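Local coordinates for protein alkaline phosphatase (Antarctic bacterium, PDB 2W5V) that probably hydrolyses phosphate monoesters as an alkaline phosphatase, using zinc and magnesium ions, at residues Pro61-Phe66 with Asp276-Ile281; Met220-Lys225 with Ile271-Asp276. The protein carries 1 engineered substitution. One frame throughout, in Å; residues are numbered along the deposited sequence.

Interaction 1. Residues Pro61-Phe66 with Asp276-Ile281; sequences PNYTQF and DFDDAI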
ATOM      1  N   PRO B  61     -12.622   7.816   6.632  1.00 23.87           N
ATOM      2  CA  PRO B  61     -11.892   6.882   7.496  1.00 18.61           C
ATOM      3  C   PRO B  61     -10.856   7.597   8.349  1.00 24.69           C
ATOM      4  O   PRO B  61     -10.251   8.570   7.906  1.00 22.76           O
ATOM      5  CB  PRO B  61     -11.171   5.969   6.501  1.00 18.65           C
ATOM      6  CG  PRO B  61     -11.877   6.141   5.212  1.00 21.84           C
ATOM      7  CD  PRO B  61     -12.411   7.528   5.204  1.00 23.35           C
ATOM      8  N   ASN B  62     -10.634   7.095   9.557  1.00 23.69           N
ATOM      9  CA  ASN B  62      -9.610   7.660  10.425  1.00 19.85           C
ATOM     10  C   ASN B  62      -8.210   7.432   9.858  1.00 18.87           C
ATOM     11  O   ASN B  62      -7.267   8.148  10.194  1.00 18.27           O
ATOM     12  CB  ASN B  62      -9.768   7.116  11.846  1.00 18.08           C
ATOM     13  CG  ASN B  62     -11.009   7.660  12.523  1.00 25.48           C
ATOM     14  OD1 ASN B  62     -11.140   8.871  12.695  1.00 28.56           O
ATOM     15  ND2 ASN B  62     -11.932   6.778  12.897  1.00 26.12           N
ATOM     16  N   TYR B  63      -8.080   6.455   8.966  1.00 16.91           N
ATOM     17  CA  TYR B  63      -6.834   6.310   8.218  1.00 14.05           C
ATOM     18  C   TYR B  63      -6.330   7.647   7.652  1.00 20.47           C
ATOM     19  O   TYR B  63      -5.124   7.877   7.591  1.00 22.40           O
ATOM     20  CB  TYR B  63      -6.989   5.300   7.071  1.00 19.32           C
ATOM     21  CG  TYR B  63      -6.952   3.852   7.498  1.00 16.50           C
ATOM     22  CD1 TYR B  63      -8.110   3.087   7.525  1.00 17.90           C
ATOM     23  CD2 TYR B  63      -5.761   3.251   7.879  1.00 17.54           C
ATOM     24  CE1 TYR B  63      -8.083   1.753   7.929  1.00 20.43           C
ATOM     25  CE2 TYR B  63      -5.717   1.919   8.283  1.00 16.65           C
ATOM     26  CZ  TYR B  63      -6.880   1.174   8.304  1.00 21.19           C
ATOM     27  OH  TYR B  63      -6.843  -0.153   8.696  1.00 18.13           O
ATOM     28  N   THR B  64      -7.241   8.522   7.223  1.00 18.41           N
ATOM     29  CA  THR B  64      -6.824   9.751   6.543  1.00 21.98           C
ATOM     30  C   THR B  64      -6.098  10.746   7.454  1.00 21.49           C
ATOM     31  O   THR B  64      -5.519  11.718   6.977  1.00 21.94           O
ATOM     32  CB  THR B  64      -7.996  10.481   5.860  1.00 23.64           C
ATOM     33  OG1 THR B  64      -8.955  10.862   6.851  1.00 22.53           O
ATOM     34  CG2 THR B  64      -8.650   9.587   4.821  1.00 29.39           C
ATOM     35  N   GLN B  65      -6.145  10.513   8.758  1.00 18.23           N
ATOM     36  CA  GLN B  65      -5.417  11.362   9.698  1.00 17.67           C
ATOM     37  C   GLN B  65      -3.904  11.149   9.634  1.00 18.80           C
ATOM     38  O   GLN B  65      -3.143  11.983  10.118  1.00 25.06           O
ATOM     39  CB  GLN B  65      -5.902  11.127  11.131  1.00 17.34           C
ATOM     40  CG  GLN B  65      -7.349  11.496  11.376  1.00 18.41           C
ATOM     41  CD  GLN B  65      -7.739  11.401  12.838  1.00 23.85           C
ATOM     42  OE1 GLN B  65      -7.107  12.010  13.703  1.00 25.49           O
ATOM     43  NE2 GLN B  65      -8.789  10.638  13.122  1.00 25.83           N
ATOM     44  N   PHE B  66      -3.461  10.034   9.055  1.00 16.20           N
ATOM     45  CA  PHE B  66      -2.035   9.706   9.063  1.00 15.00           C
ATOM     46  C   PHE B  66      -1.256  10.376   7.939  1.00 18.81           C
ATOM     47  O   PHE B  66      -1.729  10.461   6.810  1.00 17.73           O
ATOM     48  CB  PHE B  66      -1.810   8.190   8.975  1.00 18.38           C
ATOM     49  CG  PHE B  66      -2.192   7.440  10.218  1.00 20.56           C
ATOM     50  CD1 PHE B  66      -3.400   6.759  10.291  1.00 18.22           C
ATOM     51  CD2 PHE B  66      -1.335   7.398  11.310  1.00 16.10           C
ATOM     52  CE1 PHE B  66      -3.746   6.063  11.434  1.00 20.46           C
ATOM     53  CE2 PHE B  66      -1.678   6.697  12.456  1.00 14.02           C
ATOM     54  CZ  PHE B  66      -2.879   6.034  12.516  1.00 16.28           C
ATOM     55  N   ASP B 276     -15.033  -1.417  11.917  1.00 17.33           N
ATOM     56  CA  ASP B 276     -14.928  -1.368  13.377  1.00 18.97           C
ATOM     57  C   ASP B 276     -13.494  -1.035  13.806  1.00 23.07           C
ATOM     58  O   ASP B 276     -13.273  -0.216  14.704  1.00 17.97           O
ATOM     59  CB  ASP B 276     -15.367  -2.706  13.989  1.00 21.83           C
ATOM     60  CG  ASP B 276     -15.202  -2.742  15.496  1.00 30.04           C
ATOM     61  OD1 ASP B 276     -15.830  -1.909  16.183  1.00 29.46           O
ATOM     62  OD2 ASP B 276     -14.440  -3.605  15.993  1.00 24.65           O
ATOM     63  N   PHE B 277     -12.523  -1.671  13.155  1.00 21.03           N
ATOM     64  CA  PHE B 277     -11.109  -1.407  13.420  1.00 18.31           C
ATOM     65  C   PHE B 277     -10.770   0.072  13.197  1.00 22.17           C
ATOM     66  O   PHE B 277     -10.081   0.690  14.009  1.00 18.98           O
ATOM     67  CB  PHE B 277     -10.223  -2.297  12.541  1.00 14.69           C
ATOM     68  CG  PHE B 277      -8.749  -2.107  12.778  1.00 16.09           C
ATOM     69  CD1 PHE B 277      -8.134  -2.658  13.904  1.00 16.21           C
ATOM     70  CD2 PHE B 277      -7.975  -1.386  11.878  1.00 16.64           C
ATOM     71  CE1 PHE B 277      -6.766  -2.483  14.130  1.00 17.93           C
ATOM     72  CE2 PHE B 277      -6.606  -1.204  12.087  1.00 16.44           C
ATOM     73  CZ  PHE B 277      -5.999  -1.758  13.224  1.00 18.13           C
ATOM     74  N   ASP B 278     -11.277   0.647  12.109  1.00 18.47           N
ATOM     75  CA  ASP B 278     -11.058   2.065  11.852  1.00 18.73           C
ATOM     76  C   ASP B 278     -11.645   2.943  12.956  1.00 23.57           C
ATOM     77  O   ASP B 278     -11.092   3.991  13.284  1.00 19.50           O
ATOM     78  CB  ASP B 278     -11.619   2.492  10.488  1.00 17.58           C
ATOM     79  CG  ASP B 278     -11.290   3.942  10.165  1.00 27.21           C
ATOM     80  OD1 ASP B 278     -10.118   4.233   9.835  1.00 26.50           O
ATOM     81  OD2 ASP B 278     -12.194   4.799  10.263  1.00 23.93           O
ATOM     82  N   ASP B 279     -12.765   2.523  13.534  1.00 23.29           N
ATOM     83  CA  ASP B 279     -13.303   3.217  14.708  1.00 26.01           C
ATOM     84  C   ASP B 279     -12.295   3.217  15.862  1.00 25.02           C
ATOM     85  O   ASP B 279     -12.081   4.244  16.514  1.00 20.52           O
ATOM     86  CB  ASP B 279     -14.623   2.586  15.157  1.00 27.19           C
ATOM     87  CG  ASP B 279     -15.811   3.044  14.309  1.00 40.38           C
ATOM     88  OD1 ASP B 279     -15.649   3.980  13.492  1.00 37.79           O
ATOM     89  OD2 ASP B 279     -16.909   2.465  14.460  1.00 43.38           O
ATOM     90  N   ALA B 280     -11.687   2.061  16.115  1.00 21.27           N
ATOM     91  CA  ALA B 280     -10.667   1.944  17.153  1.00 23.22           C
ATOM     92  C   ALA B 280      -9.485   2.858  16.866  1.00 20.84           C
ATOM     93  O   ALA B 280      -8.916   3.454  17.777  1.00 22.23           O
ATOM     94  CB  ALA B 280     -10.196   0.505  17.281  1.00 18.33           C
ATOM     95  N   ILE B 281      -9.113   2.968  15.596  1.00 23.23           N
ATOM     96  CA  ILE B 281      -8.058   3.902  15.216  1.00 17.50           C
ATOM     97  C   ILE B 281      -8.425   5.325  15.646  1.00 23.88           C
ATOM     98  O   ILE B 281      -7.602   6.039  16.209  1.00 20.12           O
ATOM     99  CB  ILE B 281      -7.784   3.887  13.696  1.00 19.21           C
ATOM    100  CG1 ILE B 281      -7.215   2.533  13.259  1.00 15.58           C
ATOM    101  CG2 ILE B 281      -6.828   5.016  13.322  1.00 19.57           C
ATOM    102  CD1 ILE B 281      -6.998   2.436  11.743  1.00 20.27           C
TER
HETATM  103  O   HOH W   1     -14.547   7.020  13.869  1.00 46.64           O
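Ile281 lays its CD1 methyl over one face of the Tyr63 ring, a CH-pi contact 3.8 Å from CD1 to the ring centroid. The methyl sits off centre, nearest CZ and CE2. The hydroxyl of the same tyrosine reaches the edge of the Phe277 ring, with OH 3.6 Å from CE2. Ile281 turns its other branch to Phe66, and CG2 meets the edge of that ring at CE1. Phe345 packs against both Tyr63 and Phe66, and Ile357 of the second subunit also touches Tyr63.

The contact joins the loop between helix 47-52 and strand 68-73 to helix 267-291. Asp278 CG is anti to the backbone N (chi1 -175°), which sets CG near the 3-10 turn 62-65. Asn62 N gives OD2 of Asp278 a nearly straight bond of 2.9 Å, and Tyr63 N gives OD1 of Asp278 a more bent one of 3.1 Å. Both oxygens use syn lone pairs. Asn62 ND2 bonds to Asp278 O at 2.9 Å, from above the carbonyl plane. A water links Asn62 ND2 to Asp279 OD1. Lys57 makes salt bridges to Asp278 OD2 and Asp279 OD1.

An alanine at Asp278 would probably leave the amides of Asn62 and Tyr63 without this acceptor and Lys57 without one of its salt-bridge partners. The carboxylate takes both amides at the start of the turn, and its negative charge is probably eased by them and by Lys57.

Interaction 2. Residues Met220-Lys225 with Ile271-Asp276; sequences MPTMEK and ISEIND
Met223 and Asp276 set their side chains at about a right angle. The sulfur comes against the carboxylate carbon, with Met223 SD 3.6 Å from Asp276 CG. The methyl CE lies near OD1 of the same aspartate. Met223 is bent at chi2 (-55°), which carries SD round to Asp276.

Glu273 crosses the methionine at a slant. Its chain is bent at chi2 (-62°), and its carboxylate ends beside the backbone of the loop. Met223 N bonds to Glu273 OE2 at 2.9 Å, almost perfectly straight at 179°, on the syn lone pair. The same oxygen lies 3.5 Å from Met223 CG, so one carboxylate oxygen meets both the amide and the side chain. Thr222 CB also packs against OE2.

Ser272 faces the CB of Met223 and the CG of Glu224. A water gathers the polar atoms between them. It accepts from Glu224 N and donates to Ser272 OG and to Glu273 OE2, the last at 2.7 Å. Glu273 OE2 therefore accepts two hydrogen bonds, one from Met223 N and one from the water. Ser272 OG is also hydrogen-bonded to Ser268 O, one turn back on the helix. Glu224 OE2 is hydrogen-bonded to Ser268 OG; Ser268 is a ligand of a bound magnesium ion.

Arg227 forms salt bridges with both Glu273 OE1 and Asp276 OD2, and would probably offset their negative charges. The contact joins the loop between strand 210-214 and helix 230-242 to the early turns of helix 267-291. Leu231 of helix 230-242 packs on Asp276, and Ile258 of helix 258-263 packs on Glu273.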
ATOM      1  N   MET B 220     -15.096 -13.331  20.417  1.00 25.40           N
ATOM      2  CA  MET B 220     -16.186 -12.377  20.604  1.00 21.19           C
ATOM      3  C   MET B 220     -17.130 -12.490  19.417  1.00 24.06           C
ATOM      4  O   MET B 220     -16.747 -13.009  18.364  1.00 26.36           O
ATOM      5  CB  MET B 220     -15.651 -10.947  20.673  1.00 24.75           C
ATOM      6  CG  MET B 220     -14.648 -10.706  21.793  1.00 26.30           C
ATOM      7  SD  MET B 220     -15.458 -10.750  23.396  1.00 29.75           S
ATOM      8  CE  MET B 220     -16.564  -9.344  23.242  1.00 32.18           C
ATOM      9  N   PRO B 221     -18.367 -12.000  19.575  1.00 26.67           N
ATOM     10  CA  PRO B 221     -19.332 -12.009  18.468  1.00 22.15           C
ATOM     11  C   PRO B 221     -18.792 -11.226  17.272  1.00 24.00           C
ATOM     12  O   PRO B 221     -17.947 -10.349  17.457  1.00 30.56           O
ATOM     13  CB  PRO B 221     -20.550 -11.288  19.062  1.00 27.69           C
ATOM     14  CG  PRO B 221     -20.427 -11.517  20.545  1.00 32.64           C
ATOM     15  CD  PRO B 221     -18.957 -11.504  20.832  1.00 30.04           C
ATOM     16  N   THR B 222     -19.255 -11.535  16.063  1.00 25.65           N
ATOM     17  CA  THR B 222     -18.931 -10.688  14.916  1.00 24.75           C
ATOM     18  C   THR B 222     -19.673  -9.366  15.065  1.00 24.21           C
ATOM     19  O   THR B 222     -20.590  -9.257  15.879  1.00 28.77           O
ATOM     20  CB  THR B 222     -19.324 -11.333  13.567  1.00 30.95           C
ATOM     21  OG1 THR B 222     -20.746 -11.545  13.514  1.00 31.60           O
ATOM     22  CG2 THR B 222     -18.590 -12.656  13.372  1.00 27.50           C
ATOM     23  N   MET B 223     -19.276  -8.362  14.292  1.00 24.20           N
ATOM     24  CA  MET B 223     -20.006  -7.097  14.266  1.00 22.95           C
ATOM     25  C   MET B 223     -21.440  -7.357  13.808  1.00 29.88           C
ATOM     26  O   MET B 223     -22.394  -6.790  14.347  1.00 29.75           O
ATOM     27  CB  MET B 223     -19.337  -6.101  13.314  1.00 26.33           C
ATOM     28  CG  MET B 223     -18.001  -5.539  13.801  1.00 30.41           C
ATOM     29  SD  MET B 223     -18.130  -4.768  15.434  1.00 29.83           S
ATOM     30  CE  MET B 223     -19.212  -3.371  15.081  1.00 28.65           C
ATOM     31  N   GLU B 224     -21.585  -8.227  12.814  1.00 31.31           N
ATOM     32  CA  GLU B 224     -22.898  -8.510  12.240  1.00 34.25           C
ATOM     33  C   GLU B 224     -23.800  -9.223  13.248  1.00 34.68           C
ATOM     34  O   GLU B 224     -25.020  -9.262  13.081  1.00 33.11           O
ATOM     35  CB  GLU B 224     -22.771  -9.313  10.938  1.00 36.81           C
ATOM     36  CG  GLU B 224     -22.208  -8.503   9.762  1.00 45.36           C
ATOM     37  CD  GLU B 224     -22.075  -9.309   8.474  1.00 45.49           C
ATOM     38  OE1 GLU B 224     -21.908 -10.540   8.546  1.00 53.30           O
ATOM     39  OE2 GLU B 224     -22.135  -8.710   7.383  1.00 36.40           O
ATOM     40  N   LYS B 225     -23.199  -9.782  14.295  1.00 27.92           N
ATOM     41  CA  LYS B 225     -23.964 -10.435  15.349  1.00 35.07           C
ATOM     42  C   LYS B 225     -24.060  -9.557  16.590  1.00 38.14           C
ATOM     43  O   LYS B 225     -24.428 -10.031  17.658  1.00 45.16           O
ATOM     44  CB  LYS B 225     -23.353 -11.786  15.708  1.00 37.39           C
ATOM     45  CG  LYS B 225     -23.564 -12.865  14.667  1.00 46.09           C
ATOM     46  CD  LYS B 225     -24.985 -13.394  14.718  1.00 61.60           C
ATOM     47  CE  LYS B 225     -25.192 -14.518  13.715  1.00 72.05           C
ATOM     48  NZ  LYS B 225     -26.599 -15.020  13.725  1.00 75.64           N
ATOM     49  N   ILE B 271     -15.673  -6.352   5.577  1.00 20.22           N
ATOM     50  CA  ILE B 271     -15.905  -4.914   5.583  1.00 21.30           C
ATOM     51  C   ILE B 271     -16.380  -4.386   6.939  1.00 19.59           C
ATOM     52  O   ILE B 271     -15.881  -3.368   7.430  1.00 20.60           O
ATOM     53  CB  ILE B 271     -16.893  -4.508   4.474  1.00 27.84           C
ATOM     54  CG1 ILE B 271     -16.215  -4.641   3.110  1.00 22.32           C
ATOM     55  CG2 ILE B 271     -17.363  -3.081   4.679  1.00 24.01           C
ATOM     56  CD1 ILE B 271     -17.160  -4.475   1.942  1.00 25.68           C
ATOM     57  N   SER B 272     -17.335  -5.074   7.555  1.00 18.22           N
ATOM     58  CA  SER B 272     -17.845  -4.620   8.845  1.00 21.26           C
ATOM     59  C   SER B 272     -16.754  -4.699   9.914  1.00 21.88           C
ATOM     60  O   SER B 272     -16.689  -3.852  10.811  1.00 20.88           O
ATOM     61  CB  SER B 272     -19.100  -5.399   9.272  1.00 24.25           C
ATOM     62  OG  SER B 272     -18.864  -6.793   9.323  1.00 31.38           O
ATOM     63  N   GLU B 273     -15.889  -5.706   9.818  1.00 20.45           N
ATOM     64  CA  GLU B 273     -14.837  -5.856  10.821  1.00 21.65           C
ATOM     65  C   GLU B 273     -13.773  -4.761  10.680  1.00 23.67           C
ATOM     66  O   GLU B 273     -13.300  -4.214  11.676  1.00 18.00           O
ATOM     67  CB  GLU B 273     -14.202  -7.249  10.766  1.00 20.94           C
ATOM     68  CG  GLU B 273     -15.160  -8.414  11.098  1.00 18.52           C
ATOM     69  CD  GLU B 273     -15.736  -8.355  12.515  1.00 26.39           C
ATOM     70  OE1 GLU B 273     -14.993  -8.014  13.456  1.00 24.25           O
ATOM     71  OE2 GLU B 273     -16.934  -8.668  12.694  1.00 22.45           O
ATOM     72  N   ILE B 274     -13.393  -4.426   9.454  1.00 18.28           N
ATOM     73  CA  ILE B 274     -12.361  -3.405   9.300  1.00 19.30           C
ATOM     74  C   ILE B 274     -12.928  -2.007   9.548  1.00 17.48           C
ATOM     75  O   ILE B 274     -12.213  -1.120  10.003  1.00 18.67           O
ATOM     76  CB  ILE B 274     -11.598  -3.490   7.962  1.00 19.95           C
ATOM     77  CG1 ILE B 274     -10.351  -2.597   8.025  1.00 27.05           C
ATOM     78  CG2 ILE B 274     -12.489  -3.102   6.807  1.00 22.27           C
ATOM     79  CD1 ILE B 274      -9.408  -2.763   6.857  1.00 28.12           C
ATOM     80  N   ASN B 275     -14.214  -1.815   9.264  1.00 17.60           N
ATOM     81  CA  ASN B 275     -14.875  -0.569   9.638  1.00 17.58           C
ATOM     82  C   ASN B 275     -14.818  -0.346  11.154  1.00 22.04           C
ATOM     83  O   ASN B 275     -14.592   0.775  11.616  1.00 19.44           O
ATOM     84  CB  ASN B 275     -16.326  -0.540   9.145  1.00 18.44           C
ATOM     85  CG  ASN B 275     -16.438  -0.128   7.680  1.00 24.56           C
ATOM     86  OD1 ASN B 275     -15.447   0.244   7.047  1.00 21.07           O
ATOM     87  ND2 ASN B 275     -17.650  -0.186   7.140  1.00 26.24           N
ATOM     88  N   ASP B 276     -15.033  -1.417  11.917  1.00 17.33           N
ATOM     89  CA  ASP B 276     -14.928  -1.368  13.377  1.00 18.97           C
ATOM     90  C   ASP B 276     -13.494  -1.035  13.806  1.00 23.07           C
ATOM     91  O   ASP B 276     -13.273  -0.216  14.704  1.00 17.97           O
ATOM     92  CB  ASP B 276     -15.367  -2.706  13.989  1.00 21.83           C
ATOM     93  CG  ASP B 276     -15.202  -2.742  15.496  1.00 30.04           C
ATOM     94  OD1 ASP B 276     -15.830  -1.909  16.183  1.00 29.46           O
ATOM     95  OD2 ASP B 276     -14.440  -3.605  15.993  1.00 24.65           O
TER
HETATM   96  O   HOH W   2     -19.155  -8.878  11.107  1.00 21.84           O

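How the interactions relate
Both interactions use helix 267-291, and their centres lie about 15 Å apart. Interaction 2 takes the earlier turns of the helix and interaction 1 the next ones, with Asp276 common to both ranges. Along the chain the order is 61-66, 220-225, 271-276 and 276-281, so the interval spanned by interaction 2 falls within that of interaction 1. The two meet where Tyr63 OH packs on Ile274 CD1, 4.1 Å apart. One helix thus joins the loop before strand 68-73 to the loop before helix 230-242. Phe277 also packs on strands 36-42 and 294-299 of the large sheet. It is about 10 Å from the side chain of Phe277 to a bound magnesium ion.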